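Local coordinates for DNA gyrase, B subunit, truncated (PDB 3CWV), which probably provides the ATP-binding part of a gyrase, a type II topoisomerase that breaks, passes and rejoins double-stranded DNA, at residues Leu34-Arg48 and Asp94-Leu108. Sequence-based numbering, arbitrary orientation.
Sequences LVYFLLDVAYEEARR and DGWGWDSMLVVSLAL
Helix 34-47 and the short helix 102-107 run roughly antiparallel, their axes 8.5 Å apart at closest approach and 143° between their directions, while the loop 94-101 continues beside the longer helix. Where they meet, Ser105 OG donates to Leu34 O at 2.7 Å, in the carbonyl plane and on a lone pair. Met101 covers one face of the Phe37 ring: its CB stands 3.6 Å from the ring centroid in a CH-pi contact, and bends at chi2 and chi3 fold the chain back until CE touches CZ, with the sulfur above the same face at a Met-aromatic distance. Ser105 OG lies at the ring edge, and Phe37 CE2 packs against Val104 CG1 (3.8 Å). An alanine in place of Phe37 would probably leave Met101 without its aromatic platform and open a gap beside Val104 CG1. Both segments pack together on the mixed sheet, Leu38 and Trp96 reaching strand 151-159, consistent with the GHKL (Bergerat) ATPase fold of GyrB proteins. Val41 CG1, anti to the backbone N (chi1 176°), points onto the centre of the Trp96 six-membered ring, 3.4 Å from its centroid, while CG2 meets Ser100 OG. That hydroxyl accepts from Leu102 N in an ST turn. Two waters bridge the segments: one accepts from Met101 N and donates to Phe37 O; the other donates to Val41 O and, at 2.6 Å, to Glu45 OE2, and accepts from Gly97 N.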
loop_
_atom_site.group_PDB
_atom_site.type_symbol
_atom_site.label_atom_id
_atom_site.label_comp_id
_atom_site.label_asym_id
_atom_site.label_seq_id
_atom_site.Cartn_x
_atom_site.Cartn_y
_atom_site.Cartn_z
ATOM N N LEU A 34 8.204 -4.477 10.140
ATOM C CA LEU A 34 9.463 -3.946 9.641
ATOM C C LEU A 34 9.513 -4.003 8.126
ATOM O O LEU A 34 10.027 -3.082 7.468
ATOM C CB LEU A 34 10.647 -4.722 10.239
ATOM C CG LEU A 34 10.752 -4.796 11.765
ATOM C CD1 LEU A 34 12.072 -5.524 12.064
ATOM C CD2 LEU A 34 10.747 -3.413 12.436
ATOM N N VAL A 35 9.007 -5.088 7.564
ATOM C CA VAL A 35 8.922 -5.233 6.111
ATOM C C VAL A 35 7.852 -4.329 5.516
ATOM O O VAL A 35 8.080 -3.698 4.465
ATOM C CB VAL A 35 8.583 -6.691 5.701
ATOM C CG1 VAL A 35 8.595 -6.803 4.182
ATOM C CG2 VAL A 35 9.628 -7.635 6.288
ATOM N N TYR A 36 6.691 -4.263 6.168
ATOM C CA TYR A 36 5.590 -3.416 5.668
ATOM C C TYR A 36 6.024 -1.942 5.627
ATOM O O TYR A 36 5.617 -1.205 4.716
ATOM C CB TYR A 36 4.336 -3.556 6.543
ATOM C CG TYR A 36 3.752 -4.972 6.598
ATOM C CD1 TYR A 36 3.935 -5.885 5.552
ATOM C CD2 TYR A 36 2.987 -5.373 7.695
ATOM C CE1 TYR A 36 3.368 -7.184 5.616
ATOM C CE2 TYR A 36 2.442 -6.664 7.773
ATOM C CZ TYR A 36 2.632 -7.544 6.737
ATOM O OH TYR A 36 2.097 -8.799 6.822
ATOM N N PHE A 37 6.829 -1.510 6.603
ATOM C CA PHE A 37 7.338 -0.119 6.592
ATOM C C PHE A 37 8.169 0.149 5.324
ATOM O O PHE A 37 8.076 1.233 4.709
ATOM C CB PHE A 37 8.184 0.221 7.840
ATOM C CG PHE A 37 7.433 0.139 9.177
ATOM C CD1 PHE A 37 6.066 0.348 9.252
ATOM C CD2 PHE A 37 8.146 -0.096 10.355
ATOM C CE1 PHE A 37 5.388 0.310 10.517
ATOM C CE2 PHE A 37 7.496 -0.142 11.595
ATOM C CZ PHE A 37 6.115 0.063 11.675
ATOM N N LEU A 38 9.032 -0.798 4.958
ATOM C CA LEU A 38 9.783 -0.685 3.675
ATOM C C LEU A 38 8.877 -0.624 2.441
ATOM O O LEU A 38 9.035 0.250 1.575
ATOM C CB LEU A 38 10.821 -1.806 3.520
ATOM C CG LEU A 38 12.231 -1.551 4.028
ATOM C CD1 LEU A 38 13.030 -2.842 3.890
ATOM C CD2 LEU A 38 12.936 -0.398 3.224
ATOM N N LEU A 39 7.964 -1.575 2.308
ATOM C CA LEU A 39 6.961 -1.535 1.235
ATOM C C LEU A 39 6.173 -0.215 1.172
ATOM O O LEU A 39 5.885 0.293 0.072
ATOM C CB LEU A 39 5.973 -2.725 1.369
ATOM C CG LEU A 39 6.662 -4.073 1.082
ATOM C CD1 LEU A 39 5.736 -5.247 1.475
ATOM C CD2 LEU A 39 7.042 -4.161 -0.370
ATOM N N ASP A 40 5.842 0.353 2.339
ATOM C CA ASP A 40 5.139 1.650 2.381
ATOM C C ASP A 40 6.003 2.800 1.791
ATOM O O ASP A 40 5.474 3.743 1.172
ATOM C CB ASP A 40 4.724 2.020 3.800
ATOM C CG ASP A 40 3.537 1.175 4.348
ATOM O OD1 ASP A 40 2.868 0.439 3.591
ATOM O OD2 ASP A 40 3.296 1.268 5.575
ATOM N N VAL A 41 7.312 2.752 2.038
ATOM C CA VAL A 41 8.251 3.695 1.407
ATOM C C VAL A 41 8.151 3.638 -0.129
ATOM O O VAL A 41 8.037 4.678 -0.805
ATOM C CB VAL A 41 9.734 3.425 1.806
ATOM C CG1 VAL A 41 10.657 4.383 1.033
ATOM C CG2 VAL A 41 9.951 3.637 3.280
ATOM N N ALA A 42 8.192 2.420 -0.670
ATOM C CA ALA A 42 8.103 2.186 -2.115
ATOM C C ALA A 42 6.739 2.636 -2.649
ATOM O O ALA A 42 6.660 3.262 -3.702
ATOM C CB ALA A 42 8.345 0.674 -2.433
ATOM N N TYR A 43 5.672 2.361 -1.901
ATOM C CA TYR A 43 4.338 2.834 -2.272
ATOM C C TYR A 43 4.287 4.357 -2.417
ATOM O O TYR A 43 3.678 4.860 -3.351
ATOM C CB TYR A 43 3.261 2.446 -1.252
ATOM C CG TYR A 43 1.968 3.118 -1.598
ATOM C CD1 TYR A 43 1.190 2.659 -2.664
ATOM C CD2 TYR A 43 1.558 4.261 -0.921
ATOM C CE1 TYR A 43 0.007 3.303 -3.007
ATOM C CE2 TYR A 43 0.400 4.915 -1.254
ATOM C CZ TYR A 43 -0.373 4.429 -2.296
ATOM O OH TYR A 43 -1.523 5.079 -2.616
ATOM N N GLU A 44 4.869 5.084 -1.472
ATOM C CA GLU A 44 4.776 6.538 -1.517
ATOM C C GLU A 44 5.522 7.092 -2.727
ATOM O O GLU A 44 5.052 8.051 -3.388
ATOM C CB GLU A 44 5.256 7.168 -0.205
ATOM C CG GLU A 44 5.351 8.704 -0.245
ATOM C CD GLU A 44 3.994 9.417 -0.319
ATOM O OE1 GLU A 44 2.934 8.789 -0.134
ATOM O OE2 GLU A 44 3.996 10.639 -0.554
ATOM N N GLU A 45 6.668 6.500 -3.049
ATOM C CA GLU A 45 7.373 6.878 -4.283
ATOM C C GLU A 45 6.535 6.556 -5.517
ATOM O O GLU A 45 6.417 7.392 -6.432
ATOM C CB GLU A 45 8.722 6.182 -4.400
ATOM C CG GLU A 45 9.657 6.521 -3.241
ATOM C CD GLU A 45 10.055 8.000 -3.229
ATOM O OE1 GLU A 45 10.730 8.466 -4.175
ATOM O OE2 GLU A 45 9.676 8.685 -2.266
ATOM N N ALA A 46 5.965 5.353 -5.566
ATOM C CA ALA A 46 5.084 4.972 -6.697
ATOM C C ALA A 46 3.867 5.902 -6.786
ATOM O O ALA A 46 3.494 6.321 -7.887
ATOM C CB ALA A 46 4.632 3.504 -6.588
ATOM N N ARG A 47 3.232 6.186 -5.646
ATOM C CA ARG A 47 2.073 7.082 -5.601
ATOM C C ARG A 47 2.373 8.452 -6.281
ATOM O O ARG A 47 1.509 9.060 -6.938
ATOM C CB ARG A 47 1.654 7.327 -4.155
ATOM C CG ARG A 47 0.342 8.125 -4.026
ATOM C CD ARG A 47 0.066 8.591 -2.594
ATOM N NE ARG A 47 0.990 9.616 -2.087
ATOM C CZ ARG A 47 0.966 10.897 -2.456
ATOM N NH1 ARG A 47 0.074 11.316 -3.353
ATOM N NH2 ARG A 47 1.816 11.760 -1.917
ATOM N N ARG A 48 3.607 8.905 -6.131
ATOM C CA ARG A 48 4.045 10.223 -6.622
ATOM C C ARG A 48 4.610 10.141 -8.025
ATOM O O ARG A 48 5.072 11.153 -8.570
ATOM C CB ARG A 48 5.133 10.782 -5.702
ATOM C CG ARG A 48 4.627 11.136 -4.321
ATOM C CD ARG A 48 5.017 12.567 -3.956
ATOM N NE ARG A 48 4.278 13.527 -4.775
ATOM C CZ ARG A 48 4.615 14.803 -4.921
ATOM N NH1 ARG A 48 5.702 15.286 -4.305
ATOM N NH2 ARG A 48 3.872 15.588 -5.693
ATOM N N ASP A 94 10.878 16.354 1.733
ATOM C CA ASP A 94 10.655 15.414 0.631
ATOM C C ASP A 94 11.848 14.496 0.484
ATOM O O ASP A 94 12.958 14.851 0.870
ATOM C CB ASP A 94 10.468 16.142 -0.720
ATOM C CG ASP A 94 9.324 17.155 -0.695
ATOM O OD1 ASP A 94 8.248 16.804 -1.218
ATOM O OD2 ASP A 94 9.513 18.282 -0.145
ATOM N N GLY A 95 11.634 13.320 -0.099
ATOM C CA GLY A 95 12.747 12.400 -0.278
ATOM C C GLY A 95 12.316 10.973 -0.113
ATOM O O GLY A 95 11.241 10.690 0.462
ATOM N N TRP A 96 13.131 10.078 -0.658
ATOM C CA TRP A 96 12.934 8.637 -0.479
ATOM C C TRP A 96 12.877 8.287 1.019
ATOM O O TRP A 96 13.846 8.465 1.745
ATOM C CB TRP A 96 14.045 7.843 -1.191
ATOM C CG TRP A 96 13.645 6.427 -1.441
ATOM C CD1 TRP A 96 12.998 5.928 -2.550
ATOM C CD2 TRP A 96 13.846 5.316 -0.557
ATOM N NE1 TRP A 96 12.801 4.555 -2.408
ATOM C CE2 TRP A 96 13.301 4.160 -1.194
ATOM C CE3 TRP A 96 14.460 5.177 0.691
ATOM C CZ2 TRP A 96 13.330 2.893 -0.609
ATOM C CZ3 TRP A 96 14.493 3.912 1.274
ATOM C CH2 TRP A 96 13.925 2.784 0.615
ATOM N N GLY A 97 11.738 7.806 1.488
ATOM C CA GLY A 97 11.594 7.427 2.929
ATOM C C GLY A 97 11.400 8.616 3.858
ATOM O O GLY A 97 11.320 8.447 5.070
ATOM N N TRP A 98 11.266 9.829 3.306
ATOM C CA TRP A 98 11.004 11.003 4.137
ATOM C C TRP A 98 9.576 10.926 4.688
ATOM O O TRP A 98 8.636 10.620 3.957
ATOM C CB TRP A 98 11.168 12.304 3.335
ATOM C CG TRP A 98 11.350 13.513 4.194
ATOM C CD1 TRP A 98 10.366 14.284 4.737
ATOM C CD2 TRP A 98 12.591 14.109 4.586
ATOM N NE1 TRP A 98 10.924 15.320 5.457
ATOM C CE2 TRP A 98 12.285 15.225 5.393
ATOM C CE3 TRP A 98 13.936 13.810 4.326
ATOM C CZ2 TRP A 98 13.273 16.064 5.935
ATOM C CZ3 TRP A 98 14.931 14.638 4.903
ATOM C CH2 TRP A 98 14.583 15.752 5.679
ATOM N N ASP A 99 9.418 11.233 5.959
ATOM C CA ASP A 99 8.157 11.022 6.672
ATOM C C ASP A 99 7.611 9.579 6.554
ATOM O O ASP A 99 6.413 9.365 6.330
ATOM C CB ASP A 99 7.088 12.019 6.220
ATOM C CG ASP A 99 5.942 12.179 7.260
ATOM O OD1 ASP A 99 6.184 11.971 8.457
ATOM O OD2 ASP A 99 4.813 12.513 6.850
ATOM N N SER A 100 8.496 8.600 6.659
ATOM C CA SER A 100 8.100 7.210 6.571
ATOM C C SER A 100 8.530 6.587 7.883
ATOM O O SER A 100 9.083 7.262 8.713
ATOM C CB SER A 100 8.801 6.504 5.407
ATOM O OG SER A 100 10.181 6.263 5.711
ATOM N N MET A 101 8.292 5.285 8.039
ATOM C CA MET A 101 8.772 4.543 9.178
ATOM C C MET A 101 10.056 3.794 8.807
ATOM O O MET A 101 10.465 2.858 9.499
ATOM C CB MET A 101 7.697 3.534 9.648
ATOM C CG MET A 101 6.330 4.184 10.031
ATOM S SD MET A 101 6.517 5.125 11.550
ATOM C CE MET A 101 6.515 3.810 12.770
ATOM N N LEU A 102 10.718 4.191 7.717
ATOM C CA LEU A 102 12.028 3.602 7.427
ATOM C C LEU A 102 13.020 3.520 8.598
ATOM O O LEU A 102 13.696 2.490 8.774
ATOM C CB LEU A 102 12.706 4.318 6.212
ATOM C CG LEU A 102 14.133 3.913 5.852
ATOM C CD1 LEU A 102 14.209 2.433 5.433
ATOM C CD2 LEU A 102 14.693 4.878 4.739
ATOM N N VAL A 103 13.168 4.601 9.366
ATOM C CA VAL A 103 14.159 4.619 10.422
ATOM C C VAL A 103 13.834 3.563 11.500
ATOM O O VAL A 103 14.730 3.095 12.166
ATOM C CB VAL A 103 14.300 5.995 11.097
ATOM C CG1 VAL A 103 13.063 6.377 11.933
ATOM C CG2 VAL A 103 15.573 6.024 12.024
ATOM N N VAL A 104 12.564 3.195 11.631
ATOM C CA VAL A 104 12.209 2.122 12.599
ATOM C C VAL A 104 12.765 0.779 12.141
ATOM O O VAL A 104 13.339 0.052 12.929
ATOM C CB VAL A 104 10.707 2.053 12.817
ATOM C CG1 VAL A 104 10.331 0.927 13.853
ATOM C CG2 VAL A 104 10.226 3.389 13.320
ATOM N N SER A 105 12.591 0.447 10.864
ATOM C CA SER A 105 13.113 -0.813 10.342
ATOM C C SER A 105 14.617 -0.862 10.497
ATOM O O SER A 105 15.175 -1.885 10.885
ATOM C CB SER A 105 12.709 -1.036 8.893
ATOM O OG SER A 105 11.302 -1.071 8.793
ATOM N N LEU A 106 15.280 0.242 10.179
ATOM C CA LEU A 106 16.735 0.315 10.329
ATOM C C LEU A 106 17.146 0.290 11.798
ATOM O O LEU A 106 18.056 -0.468 12.172
ATOM C CB LEU A 106 17.280 1.615 9.704
ATOM C CG LEU A 106 17.047 1.788 8.199
ATOM C CD1 LEU A 106 17.598 3.172 7.735
ATOM C CD2 LEU A 106 17.649 0.658 7.423
ATOM N N ALA A 107 16.488 1.100 12.636
ATOM C CA ALA A 107 16.830 1.131 14.073
ATOM C C ALA A 107 16.746 -0.255 14.713
ATOM O O ALA A 107 17.546 -0.590 15.595
ATOM C CB ALA A 107 15.879 2.111 14.876
ATOM N N LEU A 108 15.748 -1.033 14.306
ATOM C CA LEU A 108 15.480 -2.341 14.935
ATOM C C LEU A 108 16.132 -3.528 14.224
ATOM O O LEU A 108 15.667 -4.669 14.346
ATOM C CB LEU A 108 13.962 -2.570 15.079
ATOM C CG LEU A 108 13.267 -1.484 15.937
ATOM C CD1 LEU A 108 11.769 -1.724 16.051
ATOM C CD2 LEU A 108 13.929 -1.296 17.335
HETATM O O HOH W 1 6.957 3.577 6.094
HETATM O O HOH W 2 9.318 7.508 -0.022
#